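Local coordinates for protein putative hyaluronoglucosaminidase (Clostridium perfringens, PDB 6PWI) that is a family 84 glycoside hydrolase that probably acts as a hexosaminidase, cleaving N-acetylhexosamine residues from glycans, at residues N399-L403 and S604-T610; L470-A474 and A529-F533; I519-Q524 and T560-N565. All coordinates share one frame; numbering follows the deposited sequence.

Interaction 1: residues N399-L403 and S604-T610; sequences NNKRL and SRPEPGT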
loop_
_atom_site.group_PDB
_atom_site.type_symbol
_atom_site.label_atom_id
_atom_site.label_comp_id
_atom_site.label_asym_id
_atom_site.label_seq_id
_atom_site.Cartn_x
_atom_site.Cartn_y
_atom_site.Cartn_z
ATOM N N ASN A 399 12.528 13.457 1.909
ATOM C CA ASN A 399 13.452 13.396 3.034
ATOM C C ASN A 399 13.999 11.979 3.184
ATOM O O ASN A 399 13.421 11.148 3.886
ATOM C CB ASN A 399 12.815 13.845 4.354
ATOM C CG ASN A 399 13.841 14.057 5.455
ATOM O OD1 ASN A 399 15.003 13.662 5.319
ATOM N ND2 ASN A 399 13.426 14.685 6.547
ATOM N N ASN A 400 15.152 11.730 2.558
ATOM C CA ASN A 400 15.669 10.378 2.422
ATOM C C ASN A 400 16.186 9.841 3.753
ATOM O O ASN A 400 16.475 8.649 3.861
ATOM C CB ASN A 400 16.699 10.272 1.301
ATOM C CG ASN A 400 16.021 10.118 -0.042
ATOM O OD1 ASN A 400 15.978 11.073 -0.815
ATOM N ND2 ASN A 400 15.443 8.947 -0.299
ATOM N N LYS A 401 16.281 10.724 4.754
ATOM C CA LYS A 401 16.754 10.350 6.075
ATOM C C LYS A 401 15.666 9.570 6.807
ATOM O O LYS A 401 15.934 8.957 7.840
ATOM C CB LYS A 401 17.178 11.596 6.859
ATOM C CG LYS A 401 18.414 12.308 6.324
ATOM C CD LYS A 401 18.943 13.376 7.257
ATOM C CE LYS A 401 18.643 14.777 6.774
ATOM N NZ LYS A 401 17.209 15.122 6.925
ATOM N N ARG A 402 14.448 9.571 6.250
ATOM C CA ARG A 402 13.292 9.039 6.955
ATOM C C ARG A 402 12.861 7.691 6.384
ATOM O O ARG A 402 12.925 7.471 5.178
ATOM C CB ARG A 402 12.124 10.019 6.841
ATOM C CG ARG A 402 12.382 11.358 7.511
ATOM C CD ARG A 402 12.558 11.273 9.017
ATOM N NE ARG A 402 12.626 12.662 9.435
ATOM C CZ ARG A 402 13.753 13.311 9.693
ATOM N NH1 ARG A 402 14.906 12.664 9.651
ATOM N NH2 ARG A 402 13.715 14.594 10.013
ATOM N N LEU A 403 12.456 6.783 7.275
ATOM C CA LEU A 403 11.497 5.751 6.932
ATOM C C LEU A 403 10.138 6.255 7.399
ATOM O O LEU A 403 10.038 6.823 8.483
ATOM C CB LEU A 403 11.851 4.452 7.659
ATOM C CG LEU A 403 13.091 3.712 7.167
ATOM C CD1 LEU A 403 13.181 2.344 7.827
ATOM C CD2 LEU A 403 13.090 3.571 5.650
ATOM N N SER A 604 23.189 8.572 2.204
ATOM C CA SER A 604 22.344 9.356 3.090
ATOM C C SER A 604 22.454 8.833 4.523
ATOM O O SER A 604 22.683 7.644 4.740
ATOM C CB SER A 604 20.923 9.353 2.587
ATOM O OG SER A 604 20.002 9.740 3.595
ATOM N N ARG A 605 22.292 9.744 5.491
ATOM C CA ARG A 605 22.372 9.440 6.916
ATOM C C ARG A 605 20.973 9.127 7.453
ATOM O O ARG A 605 20.121 10.009 7.534
ATOM C CB ARG A 605 23.041 10.608 7.652
ATOM C CG ARG A 605 22.873 10.614 9.165
ATOM C CD ARG A 605 23.577 11.790 9.827
ATOM N NE ARG A 605 23.031 13.087 9.442
ATOM C CZ ARG A 605 21.989 13.683 10.028
ATOM N NH1 ARG A 605 21.359 13.091 11.032
ATOM N NH2 ARG A 605 21.578 14.866 9.603
ATOM N N PRO A 606 20.671 7.861 7.819
ATOM C CA PRO A 606 19.346 7.525 8.335
ATOM C C PRO A 606 19.170 8.225 9.675
ATOM O O PRO A 606 20.099 8.262 10.487
ATOM C CB PRO A 606 19.361 5.999 8.473
ATOM C CG PRO A 606 20.829 5.634 8.523
ATOM C CD PRO A 606 21.561 6.700 7.736
ATOM N N GLU A 607 17.978 8.805 9.868
ATOM C CA GLU A 607 17.706 9.639 11.026
ATOM C C GLU A 607 16.283 9.394 11.523
ATOM O O GLU A 607 15.390 10.203 11.289
ATOM C CB GLU A 607 17.950 11.109 10.686
ATOM C CG GLU A 607 18.031 11.997 11.909
ATOM C CD GLU A 607 17.992 13.483 11.599
ATOM O OE1 GLU A 607 17.181 13.887 10.736
ATOM O OE2 GLU A 607 18.780 14.241 12.222
ATOM N N PRO A 608 16.028 8.271 12.231
ATOM C CA PRO A 608 14.751 8.074 12.923
ATOM C C PRO A 608 14.646 8.872 14.225
ATOM O O PRO A 608 15.642 9.390 14.729
ATOM C CB PRO A 608 14.772 6.567 13.221
ATOM C CG PRO A 608 16.245 6.255 13.407
ATOM C CD PRO A 608 16.946 7.129 12.388
ATOM N N GLY A 609 13.412 8.976 14.742
ATOM C CA GLY A 609 13.122 9.473 16.078
ATOM C C GLY A 609 13.292 10.983 16.217
ATOM O O GLY A 609 13.615 11.465 17.301
ATOM N N THR A 610 13.029 11.720 15.136
ATOM C CA THR A 610 13.296 13.147 15.106
ATOM C C THR A 610 12.180 13.954 15.771
ATOM O O THR A 610 12.413 15.089 16.171
ATOM C CB THR A 610 13.496 13.664 13.672
ATOM O OG1 THR A 610 12.448 13.150 12.852
ATOM C CG2 THR A 610 14.836 13.297 13.078
HETATM O O HOH W 1 18.996 7.729 4.951
HETATM O O HOH W 2 15.813 16.100 11.035
#

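Interaction 2: residues L470-A474 and A529-F533; sequences LYTFA and ATNNF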
loop_
_atom_site.group_PDB
_atom_site.type_symbol
_atom_site.label_atom_id
_atom_site.label_comp_id
_atom_site.label_asym_id
_atom_site.label_seq_id
_atom_site.Cartn_x
_atom_site.Cartn_y
_atom_site.Cartn_z
ATOM N N LEU A 470 8.816 -4.776 14.805
ATOM C CA LEU A 470 8.679 -3.892 13.657
ATOM C C LEU A 470 7.661 -2.796 13.960
ATOM O O LEU A 470 7.829 -1.664 13.513
ATOM C CB LEU A 470 8.296 -4.686 12.407
ATOM C CG LEU A 470 8.134 -3.843 11.144
ATOM C CD1 LEU A 470 9.448 -3.167 10.760
ATOM C CD2 LEU A 470 7.583 -4.681 9.998
ATOM N N TYR A 471 6.620 -3.142 14.726
ATOM C CA TYR A 471 5.685 -2.161 15.254
ATOM C C TYR A 471 6.418 -1.133 16.122
ATOM O O TYR A 471 6.177 0.063 15.985
ATOM C CB TYR A 471 4.536 -2.857 15.989
ATOM C CG TYR A 471 3.433 -1.952 16.482
ATOM C CD1 TYR A 471 3.044 -0.832 15.764
ATOM C CD2 TYR A 471 2.749 -2.236 17.657
ATOM C CE1 TYR A 471 2.018 -0.010 16.201
ATOM C CE2 TYR A 471 1.727 -1.418 18.117
ATOM C CZ TYR A 471 1.359 -0.302 17.384
ATOM O OH TYR A 471 0.347 0.508 17.815
ATOM N N THR A 472 7.315 -1.594 17.008
ATOM C CA THR A 472 8.151 -0.701 17.800
ATOM C C THR A 472 8.901 0.279 16.896
ATOM O O THR A 472 8.898 1.480 17.170
ATOM C CB THR A 472 9.124 -1.467 18.704
ATOM O OG1 THR A 472 8.382 -2.162 19.706
ATOM C CG2 THR A 472 10.139 -0.565 19.368
ATOM N N PHE A 473 9.533 -0.216 15.819
ATOM C CA PHE A 473 10.250 0.680 14.919
ATOM C C PHE A 473 9.299 1.685 14.265
ATOM O O PHE A 473 9.656 2.852 14.091
ATOM C CB PHE A 473 11.027 -0.063 13.827
ATOM C CG PHE A 473 11.971 -1.139 14.301
ATOM C CD1 PHE A 473 12.565 -1.074 15.553
ATOM C CD2 PHE A 473 12.286 -2.208 13.476
ATOM C CE1 PHE A 473 13.427 -2.073 15.981
ATOM C CE2 PHE A 473 13.154 -3.203 13.897
ATOM C CZ PHE A 473 13.724 -3.132 15.150
ATOM N N ALA A 474 8.097 1.223 13.891
ATOM C CA ALA A 474 7.181 2.050 13.120
ATOM C C ALA A 474 6.657 3.194 13.981
ATOM O O ALA A 474 6.362 4.272 13.466
ATOM C CB ALA A 474 6.062 1.222 12.541
ATOM N N ALA A 529 13.995 -4.350 21.053
ATOM C CA ALA A 529 13.462 -4.515 19.714
ATOM C C ALA A 529 14.586 -4.405 18.682
ATOM O O ALA A 529 14.641 -5.191 17.742
ATOM C CB ALA A 529 12.361 -3.508 19.476
ATOM N N THR A 530 15.495 -3.446 18.874
ATOM C CA THR A 530 16.565 -3.219 17.917
ATOM C C THR A 530 17.611 -4.330 17.997
ATOM O O THR A 530 18.427 -4.471 17.086
ATOM C CB THR A 530 17.236 -1.850 18.103
ATOM O OG1 THR A 530 18.002 -1.873 19.309
ATOM C CG2 THR A 530 16.268 -0.686 18.076
ATOM N N ASN A 531 17.597 -5.102 19.093
ATOM C CA ASN A 531 18.588 -6.147 19.303
ATOM C C ASN A 531 18.035 -7.523 18.926
ATOM O O ASN A 531 18.801 -8.427 18.606
ATOM C CB ASN A 531 19.193 -6.112 20.711
ATOM C CG ASN A 531 20.174 -4.977 20.928
ATOM O OD1 ASN A 531 20.876 -4.555 20.010
ATOM N ND2 ASN A 531 20.228 -4.468 22.143
ATOM N N ASN A 532 16.708 -7.681 18.938
ATOM C CA ASN A 532 16.111 -8.992 18.735
ATOM C C ASN A 532 15.602 -9.155 17.308
ATOM O O ASN A 532 15.304 -10.274 16.888
ATOM C CB ASN A 532 14.962 -9.263 19.713
ATOM C CG ASN A 532 15.423 -9.320 21.151
ATOM O OD1 ASN A 532 16.517 -9.799 21.426
ATOM N ND2 ASN A 532 14.604 -8.830 22.067
ATOM N N PHE A 533 15.494 -8.040 16.576
ATOM C CA PHE A 533 14.782 -8.047 15.308
ATOM C C PHE A 533 15.459 -8.977 14.302
ATOM O O PHE A 533 14.793 -9.850 13.742
ATOM C CB PHE A 533 14.599 -6.632 14.762
ATOM C CG PHE A 533 14.054 -6.583 13.359
ATOM C CD1 PHE A 533 12.715 -6.848 13.105
ATOM C CD2 PHE A 533 14.878 -6.268 12.289
ATOM C CE1 PHE A 533 12.211 -6.797 11.811
ATOM C CE2 PHE A 533 14.373 -6.223 10.997
ATOM C CZ PHE A 533 13.043 -6.489 10.759
#

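Interaction 3: residues I519-Q524 and T560-N565; sequences ILDEYQ and TIAYIN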
loop_
_atom_site.group_PDB
_atom_site.type_symbol
_atom_site.label_atom_id
_atom_site.label_comp_id
_atom_site.label_asym_id
_atom_site.label_seq_id
_atom_site.Cartn_x
_atom_site.Cartn_y
_atom_site.Cartn_z
ATOM N N ILE A 519 10.067 5.289 32.438
ATOM C CA ILE A 519 10.561 5.728 31.145
ATOM C C ILE A 519 11.715 4.837 30.684
ATOM O O ILE A 519 11.901 4.665 29.480
ATOM C CB ILE A 519 10.910 7.231 31.145
ATOM C CG1 ILE A 519 11.235 7.731 29.733
ATOM C CG2 ILE A 519 12.029 7.543 32.131
ATOM C CD1 ILE A 519 10.868 9.176 29.490
ATOM N N LEU A 520 12.479 4.279 31.639
ATOM C CA LEU A 520 13.545 3.339 31.322
ATOM C C LEU A 520 12.947 2.029 30.801
ATOM O O LEU A 520 13.542 1.371 29.950
ATOM C CB LEU A 520 14.446 3.103 32.542
ATOM C CG LEU A 520 15.535 4.149 32.797
ATOM C CD1 LEU A 520 16.203 3.936 34.150
ATOM C CD2 LEU A 520 16.584 4.156 31.694
ATOM N N ASP A 521 11.763 1.658 31.299
ATOM C CA ASP A 521 11.042 0.514 30.760
ATOM C C ASP A 521 10.736 0.752 29.280
ATOM O O ASP A 521 10.934 -0.131 28.448
ATOM C CB ASP A 521 9.761 0.211 31.547
ATOM C CG ASP A 521 9.958 -0.637 32.795
ATOM O OD1 ASP A 521 10.981 -1.358 32.877
ATOM O OD2 ASP A 521 9.074 -0.575 33.684
ATOM N N GLU A 522 10.261 1.957 28.963
ATOM C CA GLU A 522 9.895 2.294 27.601
ATOM C C GLU A 522 11.116 2.193 26.690
ATOM O O GLU A 522 11.037 1.617 25.606
ATOM C CB GLU A 522 9.235 3.673 27.548
ATOM C CG GLU A 522 7.867 3.706 28.203
ATOM C CD GLU A 522 6.900 2.644 27.707
ATOM O OE1 GLU A 522 6.609 2.626 26.493
ATOM O OE2 GLU A 522 6.459 1.818 28.537
ATOM N N TYR A 523 12.251 2.734 27.145
ATOM C CA TYR A 523 13.444 2.766 26.314
ATOM C C TYR A 523 14.097 1.388 26.220
ATOM O O TYR A 523 14.683 1.060 25.191
ATOM C CB TYR A 523 14.363 3.924 26.706
ATOM C CG TYR A 523 13.951 5.228 26.073
ATOM C CD1 TYR A 523 14.468 5.613 24.844
ATOM C CD2 TYR A 523 13.010 6.055 26.672
ATOM C CE1 TYR A 523 14.089 6.801 24.237
ATOM C CE2 TYR A 523 12.616 7.245 26.079
ATOM C CZ TYR A 523 13.163 7.621 24.860
ATOM O OH TYR A 523 12.790 8.790 24.262
ATOM N N GLN A 524 13.958 0.567 27.269
ATOM C CA GLN A 524 14.527 -0.774 27.242
ATOM C C GLN A 524 13.799 -1.622 26.198
ATOM O O GLN A 524 14.418 -2.457 25.536
ATOM C CB GLN A 524 14.532 -1.410 28.635
ATOM C CG GLN A 524 15.392 -2.664 28.745
ATOM C CD GLN A 524 16.864 -2.429 28.485
ATOM O OE1 GLN A 524 17.457 -1.439 28.919
ATOM N NE2 GLN A 524 17.477 -3.360 27.769
ATOM N N THR A 560 19.566 7.711 25.341
ATOM C CA THR A 560 18.526 8.180 26.238
ATOM C C THR A 560 18.703 7.525 27.604
ATOM O O THR A 560 18.589 8.194 28.625
ATOM C CB THR A 560 17.136 7.986 25.620
ATOM O OG1 THR A 560 17.149 8.668 24.363
ATOM C CG2 THR A 560 16.021 8.519 26.493
ATOM N N ILE A 561 19.004 6.223 27.603
ATOM C CA ILE A 561 19.172 5.461 28.830
ATOM C C ILE A 561 20.361 6.011 29.623
ATOM O O ILE A 561 20.281 6.154 30.846
ATOM C CB ILE A 561 19.279 3.950 28.535
ATOM C CG1 ILE A 561 17.950 3.403 28.001
ATOM C CG2 ILE A 561 19.746 3.178 29.764
ATOM C CD1 ILE A 561 18.029 1.983 27.476
ATOM N N ALA A 562 21.453 6.331 28.921
ATOM C CA ALA A 562 22.630 6.876 29.578
ATOM C C ALA A 562 22.288 8.213 30.236
ATOM O O ALA A 562 22.654 8.439 31.392
ATOM C CB ALA A 562 23.782 6.999 28.611
ATOM N N TYR A 563 21.559 9.076 29.512
ATOM C CA TYR A 563 21.229 10.396 30.028
ATOM C C TYR A 563 20.300 10.284 31.235
ATOM O O TYR A 563 20.575 10.876 32.273
ATOM C CB TYR A 563 20.680 11.312 28.936
ATOM C CG TYR A 563 21.738 11.999 28.114
ATOM C CD1 TYR A 563 22.717 12.785 28.707
ATOM C CD2 TYR A 563 21.751 11.878 26.734
ATOM C CE1 TYR A 563 23.688 13.427 27.951
ATOM C CE2 TYR A 563 22.714 12.512 25.965
ATOM C CZ TYR A 563 23.684 13.288 26.574
ATOM O OH TYR A 563 24.628 13.902 25.805
ATOM N N ILE A 564 19.219 9.507 31.099
ATOM C CA ILE A 564 18.348 9.225 32.226
ATOM C C ILE A 564 19.176 8.685 33.392
ATOM O O ILE A 564 18.941 9.055 34.540
ATOM C CB ILE A 564 17.203 8.270 31.845
ATOM C CG1 ILE A 564 16.284 8.894 30.791
ATOM C CG2 ILE A 564 16.428 7.856 33.090
ATOM C CD1 ILE A 564 15.449 7.888 30.027
ATOM N N ASN A 565 20.148 7.818 33.101
ATOM C CA ASN A 565 20.950 7.252 34.174
ATOM C C ASN A 565 21.750 8.357 34.855
ATOM O O ASN A 565 21.889 8.351 36.071
ATOM C CB ASN A 565 21.803 6.062 33.728
ATOM C CG ASN A 565 21.025 4.762 33.675
ATOM O OD1 ASN A 565 20.007 4.602 34.348
ATOM N ND2 ASN A 565 21.502 3.817 32.882
HETATM O O HOH W 3 14.979 9.759 23.156
#

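Interaction 1: residues N399-L403 and S604-T610
Glu-607 OE1 is gripped twice: Arg-402 NH1 donates to it at 2.8 Å in a salt bridge, and a water donates as well. This water 2, 2.6 Å from Glu-607 OE1, accepts in turn from Arg-402 NH2. The bridge is nearly straight (162°), lies close to the guanidinium plane and uses the anti lone pair of OE1. Glu-607 holds CG anti to the backbone N (chi1 -165°) and runs extended beyond it, bringing the carboxylate alongside Arg-402. Arg-605 NH1 meets Glu-607 OE2 from above the carboxylate plane (3.1 Å). Thr-610 OG1 and Asn-399 ND2 stand over opposite faces of the Arg-402 guanidinium, whose NE and NH2 donate to Asp-479 O and Ala-481 O. Lys-401 rests CB and CG on Arg-605 O (CG 3.1 Å), and its CD passes over one guanidinium face of Arg-605, toward the rim. Asn-399 OD1 fixes the lysine end, accepting from Lys-401 NZ (3.1 Å) and, in an Asx turn, from Lys-401 N (3.3 Å), from opposite faces. Lys-401 O takes Glu-607 N (2.9 Å) and Trp-549 NE1. The contact joins the loop between barrel strands 387-391 and 418-423 to that between strand 602-604 and helix 613-623, beside helix 540-572.

Interaction 2: residues L470-A474 and A529-F533
Residues 470-474 of helix 467-475 and 529-533 of helix 513-536 run roughly antiparallel, their local axes 9.9 Å apart at closest approach and crossing at -137°, in a buried helix-helix packing built round a T-shaped phenylalanine pair. The backbones come nearest where Thr-472 faces Ala-529 (CA to CA 6.8 Å), and Phe-473 and Phe-533 fill the interface beside this approach. Phe-473 sends its ring across the interface. Its CG is anti to the carbonyl carbon (chi1 -53°), and from there the far edge of the ring meets one face of Phe-533, with centroids 5.2 Å apart and planes at 73°. CE2 leads this approach, above the Phe-533 ring but offset toward its rim. The same Phe-473 edge also runs beside the helix backbone, near Ala-529 O, while CE1 packs on Ala-529 CB at 3.9 Å and on the Thr-530 methyl, CG2. Leu-470 CB adds a looser apolar touch to Phe-533. Val-550 and Leu-553 of helix 540-572 also touch Phe-473, and Ile-546 of that helix touches Phe-533. The pair therefore lies where helix 467-475 packs on helices 513-536 and 540-572. Beside the ring pair, the Thr-472 hydroxyl is bonded to Glu-468 O within its own helix, and the methyl carbon Thr-472 CG2 lies 3.7 Å from Ala-529 CB.

Interaction 3: residues I519-Q524 and T560-N565
A helical hairpin brings these residues together: helices 513-536 and 540-572 follow each other with only a short connection, and the contact lies well up the two antiparallel legs. The local axes approach to 10.2 Å and cross at -161°, and apolar side chains from both helices pack between them. Leu-520 is central to this packing. One of its methyls, CD2, lies 3.8 Å from Ile-561 CG2, and its branch carbon CG is equally far from Ile-564 CG2, so the leucine fits against two isoleucines that lie about a turn apart on the opposing helix. Both isoleucines hold CG1 anti to the carbonyl carbon and CG2 anti to the backbone N (chi1 -67° for Ile-561, -63° for Ile-564), which turns the CG2 methyl toward the leucine. Ile-519 CG2 touches the other end of Ile-564, CD1, at 4.0 Å, and Ile-561 CG1 rests against Tyr-523 CB. At the margin of the contact the amide oxygens Gln-524 OE1 and Asn-565 OD1 lie beside Ile-561 CD1 and Leu-520 CD1 respectively. Phe-502 of helix 496-507 touches both Ile-519 and Ile-564, and Phe-616 of helix 613-623 touches both Tyr-523 and Thr-560; these helices add to the hairpin to make a helical bundle. Thr-560 places its methyl over the centre of the Tyr-523 ring in a CH-pi contact, CG2 being 3.4 Å from the centroid. Thr-560 OG1, which is also bonded to Leu-556 O, accepts at 2.7 Å from water 3, and that water is 2.6 Å from Tyr-523 OH.

From the N terminus, the chain first passes the small alpha/beta domain and seven strands of the (beta/alpha)8 barrel before reaching 399-403, the first half of interaction 1, whose partner 604-610 arrives only near the C terminus. Within that long loop, 470-474 meets 529-533 in interaction 2, and 519-524 meets 560-565 in interaction 3. These two inner loops cross, since 519-524 falls between 470-474 and 529-533, while its partner 560-565 comes after both; their centres are about 16 Å apart. The outer contact therefore ties the (beta/alpha)8 barrel to the end of the helical region, interaction 2 ties helix 467-475 to that region, and interaction 3 holds two of its helices together.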